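Local coordinates for competence protein ComEA-related protein (Thermus thermophilus, PDB 2DUY) that is of unknown function but, as a helix-hairpin-helix protein related to the competence factor ComEA, probably binds DNA, at residues Pro33-Pro37 and Val38-Arg42; Glu53-Leu56 and Lys57-Gly60; Glu67-Arg70 and Pro71-Pro75. All coordinates share one frame; numbering follows the deposited sequence.

Contact 1. Residues Pro33-Pro37 and Val38-Arg42; sequences PGIGP and VLARR
A40 and R41 give their backbone N-H groups to the carbonyls of G36, the N-cap, and P37, the first residue of helix 37-45, and these bonds fix how the preceding loop enters the helix. The N-H of A40 reaches the carbonyl O of G36 at 2.9 Å between A40 N and G36 O. One residue on, R41 N bonds to P37 O at 3.1 Å. P37, in the first turn of the helix, has no N-H to offer, and none is called for there.

The sequence PGIGP followed by helix is the hairpin of a helix-hairpin-helix motif, the turn that links helix 26-29 to helix 37-45. In this family such hairpins commonly meet the DNA backbone through their main-chain N-H groups, and a similar role is possible here. G34 has a positive phi (86°), where a CB would jam against the carbonyl O of P33.

The apolar contacts radiate from I35, whose two branches serve different partners. CG2, anti to the backbone N (chi1 of -60° places CG1 beside that N instead), lies 3.9 Å from A40 CB. The other branch ends in CD1, which meets L39 CD1 at 4.0 Å, the two side chains crossing at about a right angle. L39 CD1 also rests on the loop backbone, 3.5 Å from G34 O. With a glycine in place of I35, L39 and A40 would probably lose one apolar neighbour each, and a gap would open between the loop and the helix's first turn.

Of the arginines, R41 bends at chi3 and forms a salt bridge with E45. Within the helix, V38 CG1 lies over one face of the R42 guanidinium, 3.7 Å above its plane.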
loop_
_atom_site.group_PDB
_atom_site.type_symbol
_atom_site.label_atom_id
_atom_site.label_comp_id
_atom_site.label_asym_id
_atom_site.label_seq_id
_atom_site.Cartn_x
_atom_site.Cartn_y
_atom_site.Cartn_z
ATOM N N PRO A 33 -7.908 0.758 -1.353
ATOM C CA PRO A 33 -8.546 1.565 -2.390
ATOM C C PRO A 33 -7.566 2.083 -3.439
ATOM O O PRO A 33 -6.579 2.743 -3.116
ATOM C CB PRO A 33 -9.210 2.684 -1.589
ATOM C CG PRO A 33 -8.307 2.831 -0.402
ATOM C CD PRO A 33 -8.026 1.395 -0.033
ATOM N N GLY A 34 -7.835 1.765 -4.698
ATOM C CA GLY A 34 -6.976 2.231 -5.771
ATOM C C GLY A 34 -5.763 1.374 -6.073
ATOM O O GLY A 34 -4.976 1.709 -6.954
ATOM N N ILE A 35 -5.607 0.265 -5.359
ATOM C CA ILE A 35 -4.462 -0.616 -5.583
ATOM C C ILE A 35 -4.858 -1.889 -6.311
ATOM O O ILE A 35 -5.588 -2.723 -5.776
ATOM C CB ILE A 35 -3.788 -1.003 -4.252
ATOM C CG1 ILE A 35 -3.290 0.258 -3.545
ATOM C CG2 ILE A 35 -2.632 -1.974 -4.512
ATOM C CD1 ILE A 35 -2.415 1.149 -4.408
ATOM N N GLY A 36 -4.369 -2.024 -7.536
ATOM C CA GLY A 36 -4.664 -3.192 -8.340
ATOM C C GLY A 36 -3.489 -4.153 -8.319
ATOM O O GLY A 36 -2.540 -3.957 -7.560
ATOM N N PRO A 37 -3.522 -5.203 -9.145
ATOM C CA PRO A 37 -2.421 -6.169 -9.172
ATOM C C PRO A 37 -1.067 -5.602 -9.591
ATOM O O PRO A 37 -0.034 -6.051 -9.105
ATOM C CB PRO A 37 -2.934 -7.246 -10.126
ATOM C CG PRO A 37 -3.830 -6.481 -11.047
ATOM C CD PRO A 37 -4.576 -5.582 -10.102
ATOM N N VAL A 38 -1.062 -4.625 -10.487
ATOM C CA VAL A 38 0.192 -4.040 -10.944
ATOM C C VAL A 38 0.835 -3.186 -9.863
ATOM O O VAL A 38 2.038 -3.286 -9.616
ATOM C CB VAL A 38 -0.017 -3.183 -12.199
ATOM C CG1 VAL A 38 1.271 -2.459 -12.561
ATOM C CG2 VAL A 38 -0.460 -4.074 -13.350
ATOM N N LEU A 39 0.035 -2.346 -9.221
ATOM C CA LEU A 39 0.562 -1.499 -8.159
ATOM C C LEU A 39 0.950 -2.339 -6.940
ATOM O O LEU A 39 1.966 -2.069 -6.303
ATOM C CB LEU A 39 -0.465 -0.435 -7.760
ATOM C CG LEU A 39 -0.639 0.705 -8.763
ATOM C CD1 LEU A 39 -1.730 1.655 -8.270
ATOM C CD2 LEU A 39 0.681 1.443 -8.940
ATOM N N ALA A 40 0.149 -3.355 -6.627
ATOM C CA ALA A 40 0.435 -4.216 -5.485
ATOM C C ALA A 40 1.793 -4.880 -5.684
ATOM O O ALA A 40 2.591 -4.973 -4.747
ATOM C CB ALA A 40 -0.660 -5.275 -5.323
ATOM N N ARG A 41 2.051 -5.328 -6.905
ATOM C CA ARG A 41 3.322 -5.976 -7.238
ATOM C C ARG A 41 4.497 -5.013 -7.062
ATOM O O ARG A 41 5.528 -5.373 -6.492
ATOM C CB ARG A 41 3.304 -6.469 -8.683
ATOM C CG ARG A 41 4.430 -7.430 -9.015
ATOM C CD ARG A 41 4.693 -7.516 -10.519
ATOM N NE ARG A 41 5.758 -6.603 -10.939
ATOM C CZ ARG A 41 5.591 -5.319 -11.244
ATOM N NH1 ARG A 41 4.386 -4.762 -11.191
ATOM N NH2 ARG A 41 6.642 -4.585 -11.588
ATOM N N ARG A 42 4.348 -3.791 -7.566
ATOM C CA ARG A 42 5.417 -2.797 -7.442
ATOM C C ARG A 42 5.670 -2.432 -5.983
ATOM O O ARG A 42 6.799 -2.150 -5.594
ATOM C CB ARG A 42 5.064 -1.529 -8.223
ATOM C CG ARG A 42 5.008 -1.736 -9.726
ATOM C CD ARG A 42 4.464 -0.512 -10.435
ATOM N NE ARG A 42 4.505 -0.669 -11.886
ATOM C CZ ARG A 42 3.966 0.189 -12.747
ATOM N NH1 ARG A 42 3.333 1.272 -12.301
ATOM N NH2 ARG A 42 4.066 -0.032 -14.054
#

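Contact 2. Residues Glu53-Leu56 and Lys57-Gly60; sequences EDLL and KVKG
K57 and V58 each donate a backbone N-H to the carbonyl three residues earlier, the spacing of a 3-10 turn. K57 N lies 3.0 Å from D54 O, and V58 N is at the same distance, 3.0 Å, from L55 O. Both bonds are fairly straight at the hydrogen (162° and 163°).

The side chain of K57 folds back over the same acceptor: with CG between the backbone N and the carbonyl carbon (chi1 74°), it brings CG to 3.1 Å from D54 O. Its NZ goes on to bond G46 O, whereas the carboxylate of D54 turns to R51, in a salt bridge, and to the N-H of A50.

This 3-10 turn leads into the hairpin of the second helix-hairpin-helix unit, ahead of helix 63-69.

Across the two segments the apolar contact is that of L55 CD1 with V58 CG2, at 3.9 Å, where the two side chains cross obliquely. V58 CB also stands 3.4 Å from L55 O. Beyond them, L55 reaches I43 and L66, and V58 lies against R42 and Y49.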
loop_
_atom_site.group_PDB
_atom_site.type_symbol
_atom_site.label_atom_id
_atom_site.label_comp_id
_atom_site.label_asym_id
_atom_site.label_seq_id
_atom_site.Cartn_x
_atom_site.Cartn_y
_atom_site.Cartn_z
ATOM N N GLU A 53 5.467 7.388 3.647
ATOM C CA GLU A 53 5.761 8.339 2.591
ATOM C C GLU A 53 6.750 7.788 1.570
ATOM O O GLU A 53 6.884 8.343 0.477
ATOM C CB GLU A 53 6.291 9.637 3.195
ATOM C CG GLU A 53 5.757 10.896 2.539
ATOM C CD GLU A 53 4.236 10.939 2.456
ATOM O OE1 GLU A 53 3.544 10.178 3.178
ATOM O OE2 GLU A 53 3.732 11.758 1.667
ATOM N N ASP A 54 7.439 6.702 1.909
ATOM C CA ASP A 54 8.385 6.114 0.966
ATOM C C ASP A 54 7.630 5.460 -0.189
ATOM O O ASP A 54 8.226 5.074 -1.188
ATOM C CB ASP A 54 9.303 5.088 1.647
ATOM C CG ASP A 54 10.298 5.734 2.607
ATOM O OD1 ASP A 54 10.691 6.897 2.389
ATOM O OD2 ASP A 54 10.714 5.068 3.576
ATOM N N LEU A 55 6.313 5.348 -0.058
ATOM C CA LEU A 55 5.505 4.755 -1.120
ATOM C C LEU A 55 5.604 5.602 -2.387
ATOM O O LEU A 55 5.285 5.136 -3.489
ATOM C CB LEU A 55 4.053 4.652 -0.668
ATOM C CG LEU A 55 3.133 3.703 -1.423
ATOM C CD1 LEU A 55 3.706 2.265 -1.392
ATOM C CD2 LEU A 55 1.759 3.752 -0.758
ATOM N N LEU A 56 6.052 6.846 -2.239
ATOM C CA LEU A 56 6.197 7.720 -3.397
ATOM C C LEU A 56 7.296 7.225 -4.339
ATOM O O LEU A 56 7.465 7.772 -5.432
ATOM C CB LEU A 56 6.483 9.167 -2.967
ATOM C CG LEU A 56 5.277 9.884 -2.349
ATOM C CD1 LEU A 56 5.658 11.290 -1.917
ATOM C CD2 LEU A 56 4.145 9.936 -3.389
ATOM N N LYS A 57 8.043 6.201 -3.930
ATOM C CA LYS A 57 9.075 5.662 -4.819
ATOM C C LYS A 57 8.465 4.660 -5.797
ATOM O O LYS A 57 9.120 4.244 -6.751
ATOM C CB LYS A 57 10.184 4.957 -4.036
ATOM C CG LYS A 57 9.803 3.606 -3.463
ATOM C CD LYS A 57 11.040 2.875 -2.956
ATOM C CE LYS A 57 10.817 2.283 -1.582
ATOM N NZ LYS A 57 12.046 1.589 -1.086
ATOM N N VAL A 58 7.208 4.285 -5.569
ATOM C CA VAL A 58 6.540 3.309 -6.428
ATOM C C VAL A 58 5.907 3.974 -7.639
ATOM O O VAL A 58 5.144 4.926 -7.498
ATOM C CB VAL A 58 5.443 2.555 -5.662
ATOM C CG1 VAL A 58 4.786 1.531 -6.574
ATOM C CG2 VAL A 58 6.041 1.879 -4.444
ATOM N N LYS A 59 6.229 3.473 -8.829
ATOM C CA LYS A 59 5.677 4.063 -10.043
ATOM C C LYS A 59 4.169 3.882 -10.037
ATOM O O LYS A 59 3.671 2.783 -9.803
ATOM C CB LYS A 59 6.282 3.399 -11.286
ATOM C CG LYS A 59 5.932 4.089 -12.606
ATOM C CD LYS A 59 6.712 3.468 -13.774
ATOM C CE LYS A 59 6.661 4.331 -15.035
ATOM N NZ LYS A 59 5.281 4.504 -15.565
ATOM N N GLY A 60 3.442 4.970 -10.271
ATOM C CA GLY A 60 1.994 4.883 -10.305
ATOM C C GLY A 60 1.249 5.329 -9.064
ATOM O O GLY A 60 0.023 5.422 -9.087
#

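Contact 3. Residues Glu67-Arg70 and Pro71-Pro75; sequences ERLR and PYLRP
L69 and L73 lie on the buried side of the turn that follows helix 63-69, and their contact is that of a branch against a stem. L73 CD1 comes to 3.7 Å from L69 CB, so the later leucine touches the base of the earlier one, while the L69 side chain also packs on P33 and I35. With CG anti to its own carbonyl carbon (chi1 -55°), L73 also sets this CG 3.3 Å from L69 O.

Y72 is turned to the backbone in another way. Its ring meets the carbonyls of R68 and L69 with its edge, both oxygens lying in the ring plane, and CE1 approaches R68 O at 3.5 Å. The same carbonyl of L69 accepts the N-H of Y72, at 2.9 Å between Y72 N and L69 O. L69 O is thus both gripped by a hydrogen bond and lined by carbon from two side chains.

P71, which has no N-H to give to E67 O, sets its CD 3.4 Å from R68 O. R70 O receives a weak bond from L73 N, at 3.5 Å, and a second one from a water that also donates to L73 O and so bridges the turn; the water lies 2.6 Å from R70 O. The side chain of R70 points out to a salt bridge with E53.

From this turn the chain passes into strand 73-74, which pairs in parallel with strand 19-20 through backbone bonds of R74 to V19 and L21, while L69 and L73 both pack on L32 in the loop between helices 26-29 and 37-45.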
loop_
_atom_site.group_PDB
_atom_site.type_symbol
_atom_site.label_atom_id
_atom_site.label_comp_id
_atom_site.label_asym_id
_atom_site.label_seq_id
_atom_site.Cartn_x
_atom_site.Cartn_y
_atom_site.Cartn_z
ATOM N N GLU A 67 -2.629 10.082 -0.603
ATOM C CA GLU A 67 -3.472 10.837 0.316
ATOM C C GLU A 67 -4.655 10.007 0.798
ATOM O O GLU A 67 -5.012 10.023 1.978
ATOM C CB GLU A 67 -3.978 12.110 -0.369
ATOM C CG GLU A 67 -4.703 13.077 0.557
ATOM C CD GLU A 67 -5.136 14.358 -0.150
ATOM O OE1 GLU A 67 -5.613 15.287 0.536
ATOM O OE2 GLU A 67 -5.003 14.434 -1.391
ATOM N N ARG A 68 -5.254 9.267 -0.121
ATOM C CA ARG A 68 -6.407 8.442 0.210
ATOM C C ARG A 68 -6.034 7.225 1.046
ATOM O O ARG A 68 -6.824 6.774 1.876
ATOM C CB ARG A 68 -7.098 7.970 -1.070
ATOM C CG ARG A 68 -7.540 9.084 -2.001
ATOM C CD ARG A 68 -8.598 9.986 -1.366
ATOM N NE ARG A 68 -8.045 10.883 -0.352
ATOM C CZ ARG A 68 -8.692 11.934 0.143
ATOM N NH1 ARG A 68 -9.916 12.220 -0.281
ATOM N NH2 ARG A 68 -8.114 12.707 1.055
ATOM N N LEU A 69 -4.833 6.699 0.821
ATOM C CA LEU A 69 -4.362 5.509 1.523
ATOM C C LEU A 69 -3.760 5.703 2.903
ATOM O O LEU A 69 -3.711 4.757 3.685
ATOM C CB LEU A 69 -3.326 4.774 0.674
ATOM C CG LEU A 69 -3.756 4.129 -0.637
ATOM C CD1 LEU A 69 -2.522 3.644 -1.374
ATOM C CD2 LEU A 69 -4.714 2.982 -0.373
ATOM N N ARG A 70 -3.294 6.907 3.210
ATOM C CA ARG A 70 -2.650 7.148 4.500
ATOM C C ARG A 70 -3.395 6.652 5.733
ATOM O O ARG A 70 -2.782 6.142 6.667
ATOM C CB ARG A 70 -2.322 8.635 4.669
ATOM C CG ARG A 70 -1.268 9.132 3.692
ATOM C CD ARG A 70 -0.348 10.148 4.341
ATOM N NE ARG A 70 0.611 10.676 3.378
ATOM C CZ ARG A 70 0.318 11.607 2.480
ATOM N NH1 ARG A 70 -0.905 12.114 2.435
ATOM N NH2 ARG A 70 1.241 12.023 1.623
ATOM N N PRO A 71 -4.726 6.800 5.764
ATOM C CA PRO A 71 -5.433 6.322 6.954
ATOM C C PRO A 71 -5.351 4.806 7.173
ATOM O O PRO A 71 -5.454 4.339 8.305
ATOM C CB PRO A 71 -6.871 6.784 6.703
ATOM C CG PRO A 71 -6.682 8.037 5.884
ATOM C CD PRO A 71 -5.617 7.603 4.907
ATOM N N TYR A 72 -5.157 4.052 6.090
ATOM C CA TYR A 72 -5.116 2.590 6.158
ATOM C C TYR A 72 -3.737 1.931 6.237
ATOM O O TYR A 72 -3.645 0.717 6.397
ATOM C CB TYR A 72 -5.836 1.988 4.940
ATOM C CG TYR A 72 -7.190 2.584 4.638
ATOM C CD1 TYR A 72 -7.302 3.790 3.946
ATOM C CD2 TYR A 72 -8.361 1.964 5.080
ATOM C CE1 TYR A 72 -8.546 4.367 3.709
ATOM C CE2 TYR A 72 -9.606 2.534 4.850
ATOM C CZ TYR A 72 -9.690 3.738 4.166
ATOM O OH TYR A 72 -10.920 4.327 3.963
ATOM N N LEU A 73 -2.671 2.718 6.158
ATOM C CA LEU A 73 -1.323 2.155 6.123
ATOM C C LEU A 73 -0.378 2.364 7.297
ATOM O O LEU A 73 -0.493 3.321 8.054
ATOM C CB LEU A 73 -0.610 2.683 4.873
ATOM C CG LEU A 73 -1.272 2.490 3.508
ATOM C CD1 LEU A 73 -0.461 3.230 2.439
ATOM C CD2 LEU A 73 -1.374 1.017 3.205
ATOM N N ARG A 74 0.576 1.445 7.416
ATOM C CA ARG A 74 1.640 1.531 8.410
ATOM C C ARG A 74 2.851 0.917 7.711
ATOM O O ARG A 74 2.701 0.243 6.691
ATOM C CB ARG A 74 1.294 0.765 9.690
ATOM C CG ARG A 74 0.952 -0.703 9.516
ATOM C CD ARG A 74 0.627 -1.311 10.873
ATOM N NE ARG A 74 0.128 -2.675 10.758
ATOM C CZ ARG A 74 0.878 -3.766 10.884
ATOM N NH1 ARG A 74 0.318 -4.963 10.754
ATOM N NH2 ARG A 74 2.174 -3.663 11.158
ATOM N N PRO A 75 4.064 1.164 8.218
ATOM C CA PRO A 75 5.228 0.572 7.538
ATOM C C PRO A 75 5.129 -0.947 7.395
ATOM O O PRO A 75 4.616 -1.598 8.322
ATOM C CB PRO A 75 6.393 1.007 8.426
ATOM C CG PRO A 75 5.923 2.346 8.943
ATOM C CD PRO A 75 4.487 2.054 9.313
ATOM O OXT PRO A 75 5.577 -1.460 6.345
HETATM O O HOH W 1 -0.225 5.829 7.050
#

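In the fold
Along the chain the three contacts come in series, all inside the helix-hairpin-helix fold. Contact 1 opens helix 37-45, contact 2 occupies the connection to helix 63-69, and contact 3 follows from that helix into strand 73-74. Their centres lie about 12 Å apart from 1 to 2 and from 2 to 3, and about 14 Å from 1 to 3, which flank the centre of the chain. Every pair touches: R42 NH1 probably bonds K59 O, I35 packs on L69, and L55 CD2 packs on L73 CD1. The three local turns thus lie side by side in one small unit, with two hairpins of a kind generally associated with DNA binding.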